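Local coordinates for protein endoglucanase (Thermotoga maritima, PDB 1VHO) that probably acts as an aminopeptidase of the M42 family, using two divalent metal ions per subunit, at residues V225-F230 against T298-I303; G245-L250 against Q274-G279. One frame throughout, in Å; residues are numbered along the deposited sequence.

Interaction 1 of 2, residues V225-F230 against T298-I303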
loop_
_atom_site.group_PDB
_atom_site.type_symbol
_atom_site.label_atom_id
_atom_site.label_comp_id
_atom_site.label_asym_id
_atom_site.label_seq_id
_atom_site.Cartn_x
_atom_site.Cartn_y
_atom_site.Cartn_z
ATOM N N VAL A 225 1.294 -11.046 -6.367
ATOM C CA VAL A 225 1.735 -10.007 -5.434
ATOM C C VAL A 225 1.470 -8.654 -6.078
ATOM O O VAL A 225 1.835 -8.450 -7.221
ATOM C CB VAL A 225 3.241 -10.127 -5.105
ATOM C CG1 VAL A 225 3.774 -8.931 -4.343
ATOM C CG2 VAL A 225 3.506 -11.421 -4.344
HETATM N N MSE A 226 0.899 -7.729 -5.302
HETATM C CA MSE A 226 0.592 -6.415 -5.838
HETATM C C MSE A 226 1.752 -5.454 -5.554
HETATM O O MSE A 226 2.283 -5.474 -4.439
HETATM C CB MSE A 226 -0.615 -5.833 -5.076
HETATM C CG MSE A 226 -1.909 -6.596 -5.145
HETATM SE SE MSE A 226 -2.659 -6.441 -6.904
HETATM C CE MSE A 226 -1.904 -8.001 -7.721
ATOM N N ASP A 227 1.936 -4.506 -6.451
ATOM C CA ASP A 227 2.957 -3.487 -6.208
ATOM C C ASP A 227 2.528 -2.260 -7.020
ATOM O O ASP A 227 1.411 -2.238 -7.554
ATOM C CB ASP A 227 4.336 -3.971 -6.648
ATOM C CG ASP A 227 5.477 -3.333 -5.869
ATOM O OD1 ASP A 227 5.321 -2.261 -5.239
ATOM O OD2 ASP A 227 6.580 -3.918 -5.867
ATOM N N VAL A 228 3.358 -1.237 -7.021
ATOM C CA VAL A 228 3.081 -0.049 -7.827
ATOM C C VAL A 228 4.365 0.244 -8.630
ATOM O O VAL A 228 5.441 -0.217 -8.212
ATOM C CB VAL A 228 2.707 1.211 -7.025
ATOM C CG1 VAL A 228 1.299 1.030 -6.393
ATOM C CG2 VAL A 228 3.743 1.425 -5.929
ATOM N N THR A 229 4.202 0.961 -9.731
ATOM C CA THR A 229 5.411 1.295 -10.516
ATOM C C THR A 229 5.165 2.535 -11.343
ATOM O O THR A 229 4.055 3.002 -11.551
ATOM C CB THR A 229 5.678 0.118 -11.502
ATOM O OG1 THR A 229 6.987 0.235 -12.073
ATOM C CG2 THR A 229 4.670 0.144 -12.660
ATOM N N PHE A 230 6.211 3.055 -11.986
ATOM C CA PHE A 230 5.975 4.136 -12.970
ATOM C C PHE A 230 7.229 4.231 -13.840
ATOM O O PHE A 230 7.191 3.888 -15.014
ATOM C CB PHE A 230 5.589 5.483 -12.395
ATOM C CG PHE A 230 4.956 6.400 -13.428
ATOM C CD1 PHE A 230 3.749 6.056 -14.019
ATOM C CD2 PHE A 230 5.590 7.564 -13.810
ATOM C CE1 PHE A 230 3.189 6.878 -14.993
ATOM C CE2 PHE A 230 5.045 8.382 -14.803
ATOM C CZ PHE A 230 3.845 8.033 -15.393
ATOM N N THR A 298 4.523 -17.664 -8.826
ATOM C CA THR A 298 4.164 -16.283 -8.534
ATOM C C THR A 298 4.211 -15.312 -9.694
ATOM O O THR A 298 4.959 -15.415 -10.666
ATOM C CB THR A 298 5.075 -15.749 -7.401
ATOM O OG1 THR A 298 5.102 -16.663 -6.285
ATOM C CG2 THR A 298 4.536 -14.437 -6.830
ATOM N N SER A 299 3.290 -14.341 -9.626
ATOM C CA SER A 299 3.194 -13.277 -10.600
ATOM C C SER A 299 3.244 -11.930 -9.855
ATOM O O SER A 299 2.690 -11.856 -8.750
ATOM C CB SER A 299 1.879 -13.371 -11.389
ATOM O OG SER A 299 1.732 -12.183 -12.181
ATOM N N LEU A 300 3.875 -10.924 -10.426
ATOM C CA LEU A 300 3.924 -9.582 -9.870
ATOM C C LEU A 300 3.127 -8.669 -10.805
ATOM O O LEU A 300 3.342 -8.669 -12.017
ATOM C CB LEU A 300 5.344 -9.033 -9.788
ATOM C CG LEU A 300 5.444 -7.554 -9.287
ATOM C CD1 LEU A 300 5.229 -7.599 -7.769
ATOM C CD2 LEU A 300 6.825 -7.050 -9.648
ATOM N N ILE A 301 2.109 -7.983 -10.286
ATOM C CA ILE A 301 1.299 -7.082 -11.105
ATOM C C ILE A 301 1.232 -5.739 -10.361
ATOM O O ILE A 301 0.887 -5.739 -9.176
ATOM C CB ILE A 301 -0.092 -7.600 -11.449
ATOM C CG1 ILE A 301 -0.022 -9.005 -12.090
ATOM C CG2 ILE A 301 -0.790 -6.666 -12.445
ATOM C CD1 ILE A 301 -1.320 -9.692 -12.302
ATOM N N SER A 302 1.455 -4.664 -11.072
ATOM C CA SER A 302 1.536 -3.346 -10.500
ATOM C C SER A 302 0.569 -2.321 -11.049
ATOM O O SER A 302 0.195 -2.352 -12.221
ATOM C CB SER A 302 2.970 -2.756 -10.746
ATOM O OG SER A 302 3.925 -3.570 -10.039
ATOM N N ILE A 303 0.226 -1.375 -10.151
ATOM C CA ILE A 303 -0.624 -0.241 -10.538
ATOM C C ILE A 303 0.288 0.954 -10.865
ATOM O O ILE A 303 1.194 1.272 -10.067
ATOM C CB ILE A 303 -1.532 0.106 -9.339
ATOM C CG1 ILE A 303 -2.632 -0.955 -9.161
ATOM C CG2 ILE A 303 -2.171 1.494 -9.542
ATOM C CD1 ILE A 303 -3.589 -1.142 -10.326
#
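Val-225 to Thr-229 and Thr-298 to Ile-303 are neighbouring parallel strands, 4.2 Å apart at the closest approach of their axes and twisted by 44°. Val-225 pairs with Leu-300, Met-226 with Ile-301, Asp-227 with Ser-302 and Val-228 with Ile-303. Five backbone hydrogen bonds zigzag between them: Ser-299 O accepts from Val-225 N (2.9 Å), Val-225 O from Ile-301 N, Ile-301 O from Asp-227 N (3.2 Å), Asp-227 O from Ile-303 N, and Ile-303 O from Thr-229 N. The bond from Asp-227 N to Ile-301 O is the most bent of the five, 142° at the hydrogen.

On the face carrying Val-225 and Asp-227, Leu-300 reaches across with CD1, which lies 3.5 Å from Val-225 O and also meets Val-225 CG1 and Asp-227 CB. Ser-302 OG packs 3.4 Å from Asp-227 CB, while Ser-302 CB takes the methyl CG2 of Thr-229. The Asp-227 carboxylate forms a salt bridge through OD1 to Arg-281, and Asp-227 is a predicted zinc ligand. On the other face the selenomethionine Met-226 is bent at chi2 and chi3, and its CE comes to 4.2 Å from Ile-301 CB, the two side chains lying side by side. Val-228 CG1 touches Ile-303 CB at 4.2 Å.

Helix 171-187 meets Met-226, Val-228 and Ile-303 on this second face, and helix 317-333 meets Met-226, Ile-301 and Ile-303. Phe-288 packs on Val-225 and Leu-300, and in the mixed sheet strand 222-229 has strand 61-67 on its other side, strand 297-304 having strand 247-249.

Interaction 2 of 2, residues G245-L250 against Q274-G279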
loop_
_atom_site.group_PDB
_atom_site.type_symbol
_atom_site.label_atom_id
_atom_site.label_comp_id
_atom_site.label_asym_id
_atom_site.label_seq_id
_atom_site.Cartn_x
_atom_site.Cartn_y
_atom_site.Cartn_z
ATOM N N GLY A 245 -3.629 0.708 -17.964
ATOM C CA GLY A 245 -3.756 -0.624 -17.381
ATOM C C GLY A 245 -2.695 -1.065 -16.403
ATOM O O GLY A 245 -1.601 -0.472 -16.246
ATOM N N PRO A 246 -2.967 -2.172 -15.697
ATOM C CA PRO A 246 -2.064 -2.761 -14.751
ATOM C C PRO A 246 -0.815 -3.263 -15.498
ATOM O O PRO A 246 -0.863 -3.529 -16.716
ATOM C CB PRO A 246 -2.812 -3.876 -14.072
ATOM C CG PRO A 246 -3.942 -4.204 -14.987
ATOM C CD PRO A 246 -4.238 -2.962 -15.788
ATOM N N VAL A 247 0.270 -3.254 -14.758
ATOM C CA VAL A 247 1.578 -3.567 -15.325
ATOM C C VAL A 247 2.090 -4.931 -14.916
ATOM O O VAL A 247 2.349 -5.258 -13.746
ATOM C CB VAL A 247 2.611 -2.509 -14.866
ATOM C CG1 VAL A 247 3.938 -2.729 -15.616
ATOM C CG2 VAL A 247 2.095 -1.090 -15.087
ATOM N N ILE A 248 2.216 -5.800 -15.944
ATOM C CA ILE A 248 2.674 -7.152 -15.679
ATOM C C ILE A 248 4.190 -7.171 -15.494
ATOM O O ILE A 248 4.869 -6.725 -16.438
ATOM C CB ILE A 248 2.359 -8.042 -16.942
ATOM C CG1 ILE A 248 0.839 -8.045 -17.178
ATOM C CG2 ILE A 248 2.935 -9.427 -16.721
ATOM C CD1 ILE A 248 0.074 -8.532 -15.937
ATOM N N GLY A 249 4.675 -7.659 -14.382
ATOM C CA GLY A 249 6.108 -7.806 -14.120
ATOM C C GLY A 249 6.607 -9.034 -14.899
ATOM O O GLY A 249 6.012 -10.115 -14.876
ATOM N N LEU A 250 7.775 -8.877 -15.559
ATOM C CA LEU A 250 8.297 -10.019 -16.330
ATOM C C LEU A 250 9.703 -10.386 -15.875
ATOM O O LEU A 250 10.513 -10.875 -16.682
ATOM C CB LEU A 250 8.307 -9.625 -17.824
ATOM C CG LEU A 250 6.925 -9.419 -18.436
ATOM C CD1 LEU A 250 6.989 -8.733 -19.792
ATOM C CD2 LEU A 250 6.187 -10.758 -18.531
ATOM N N GLN A 274 -0.070 -3.320 -19.378
ATOM C CA GLN A 274 1.228 -2.729 -19.739
ATOM C C GLN A 274 2.245 -3.734 -19.217
ATOM O O GLN A 274 1.806 -4.713 -18.586
ATOM C CB GLN A 274 1.406 -1.372 -19.034
ATOM C CG GLN A 274 0.462 -0.316 -19.561
ATOM C CD GLN A 274 0.622 1.038 -18.932
ATOM O OE1 GLN A 274 1.343 1.858 -19.489
ATOM N NE2 GLN A 274 -0.058 1.348 -17.803
ATOM N N GLU A 275 3.554 -3.568 -19.472
ATOM C CA GLU A 275 4.466 -4.540 -18.922
ATOM C C GLU A 275 5.793 -3.865 -18.559
ATOM O O GLU A 275 6.043 -2.738 -18.951
ATOM C CB GLU A 275 4.669 -5.725 -19.851
ATOM C CG GLU A 275 5.612 -5.486 -20.997
ATOM C CD GLU A 275 5.172 -4.447 -21.986
ATOM O OE1 GLU A 275 5.854 -3.412 -22.097
ATOM O OE2 GLU A 275 4.151 -4.653 -22.677
ATOM N N GLU A 276 6.582 -4.550 -17.757
ATOM C CA GLU A 276 7.895 -4.001 -17.371
ATOM C C GLU A 276 8.849 -5.174 -17.241
ATOM O O GLU A 276 8.448 -6.271 -16.843
ATOM C CB GLU A 276 7.766 -3.156 -16.110
ATOM C CG GLU A 276 7.418 -3.932 -14.845
ATOM C CD GLU A 276 7.104 -2.981 -13.677
ATOM O OE1 GLU A 276 7.496 -1.791 -13.711
ATOM O OE2 GLU A 276 6.410 -3.402 -12.750
ATOM N N ALA A 277 10.117 -5.001 -17.603
ATOM C CA ALA A 277 11.092 -6.073 -17.583
ATOM C C ALA A 277 11.306 -6.666 -16.206
ATOM O O ALA A 277 11.527 -7.857 -16.111
ATOM C CB ALA A 277 12.455 -5.590 -18.121
ATOM N N VAL A 278 11.357 -5.858 -15.148
ATOM C CA VAL A 278 11.550 -6.459 -13.827
ATOM C C VAL A 278 10.394 -6.032 -12.920
ATOM O O VAL A 278 9.378 -6.722 -12.853
ATOM C CB VAL A 278 12.908 -6.088 -13.218
ATOM C CG1 VAL A 278 13.058 -6.621 -11.798
ATOM C CG2 VAL A 278 14.063 -6.618 -14.076
ATOM N N GLY A 279 10.477 -4.864 -12.331
ATOM C CA GLY A 279 9.438 -4.366 -11.438
ATOM C C GLY A 279 9.701 -4.754 -9.989
ATOM O O GLY A 279 10.628 -5.500 -9.648
HETATM O O HOH W 1 4.647 -5.212 -12.171
#
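Val-247 to Gly-249 and Gln-274 to Glu-276 are the two strands of a beta-alpha-beta unit, joined through helix 256-268, and pair in parallel at the end of the central mixed sheet. Val-247 stands opposite Gln-274, Ile-248 opposite Glu-275 and Gly-249 opposite Glu-276. Backbone hydrogen bonds run from Gln-274 N to Pro-246 O (2.8 Å), Ile-248 N to Gln-274 O, Glu-276 N to Ile-248 O, and Leu-250 N to Glu-276 O. The last of these is bent at the hydrogen, 135°, where the strands give way to turns.

The Gln-274 side chain, extended beyond CG, adds a bond of its own: NE2 donates almost straight (169°) to Gly-245 O at 2.8 Å, lying in the carbonyl plane on a lone pair. That amide nitrogen also donates to Glu-241 O, so two carbonyls hold it. Val-247 and Glu-276 cross at about a right angle; Val-247 CG1 sits 3.7 Å from Glu-276 CD and touches CB as well. With Glu-276 CG between the backbone N and the carbonyl carbon (chi1 68°), that atom too packs against Val-247 CG1. A water donates to both Glu-276 OE2 (2.6 Å) and Val-247 O (2.8 Å), while Glu-276 OE1 is hydrogen-bonded to Thr-229 OG1; both oxygens of this buried carboxylate thus have partners. Past the end of the strand, Leu-250 CD1 rests on Glu-275 CG at 3.7 Å, the two side chains crossing obliquely, with Glu-275 exposed to solvent.

Val-259 of helix 256-268 covers Ile-248 and Leu-250, the packing of helix on strand seen in a beta-alpha-beta crossover, here forming the outer edge of the alpha/beta core of an M42 peptidase.

From the N terminus, the chain passes through strand 222-229, then strand 247-249, helix 256-268 and strand 274-276, and comes back beside strand 222-229 as strand 297-304. Interaction 2 closes the short inner loop of this path, and interaction 1 closes the longer loop around it, so the one nests inside the other. In the sheet, strand 297-304 lies between 222-229 and 247-249, running antiparallel to the latter. Ser-302 O approaches Val-247 N to 2.7 Å, a probable hydrogen bond joining the two contacts. Together they tie the outer beta-alpha-beta unit to the strand that carries a predicted zinc ligand, Asp-227.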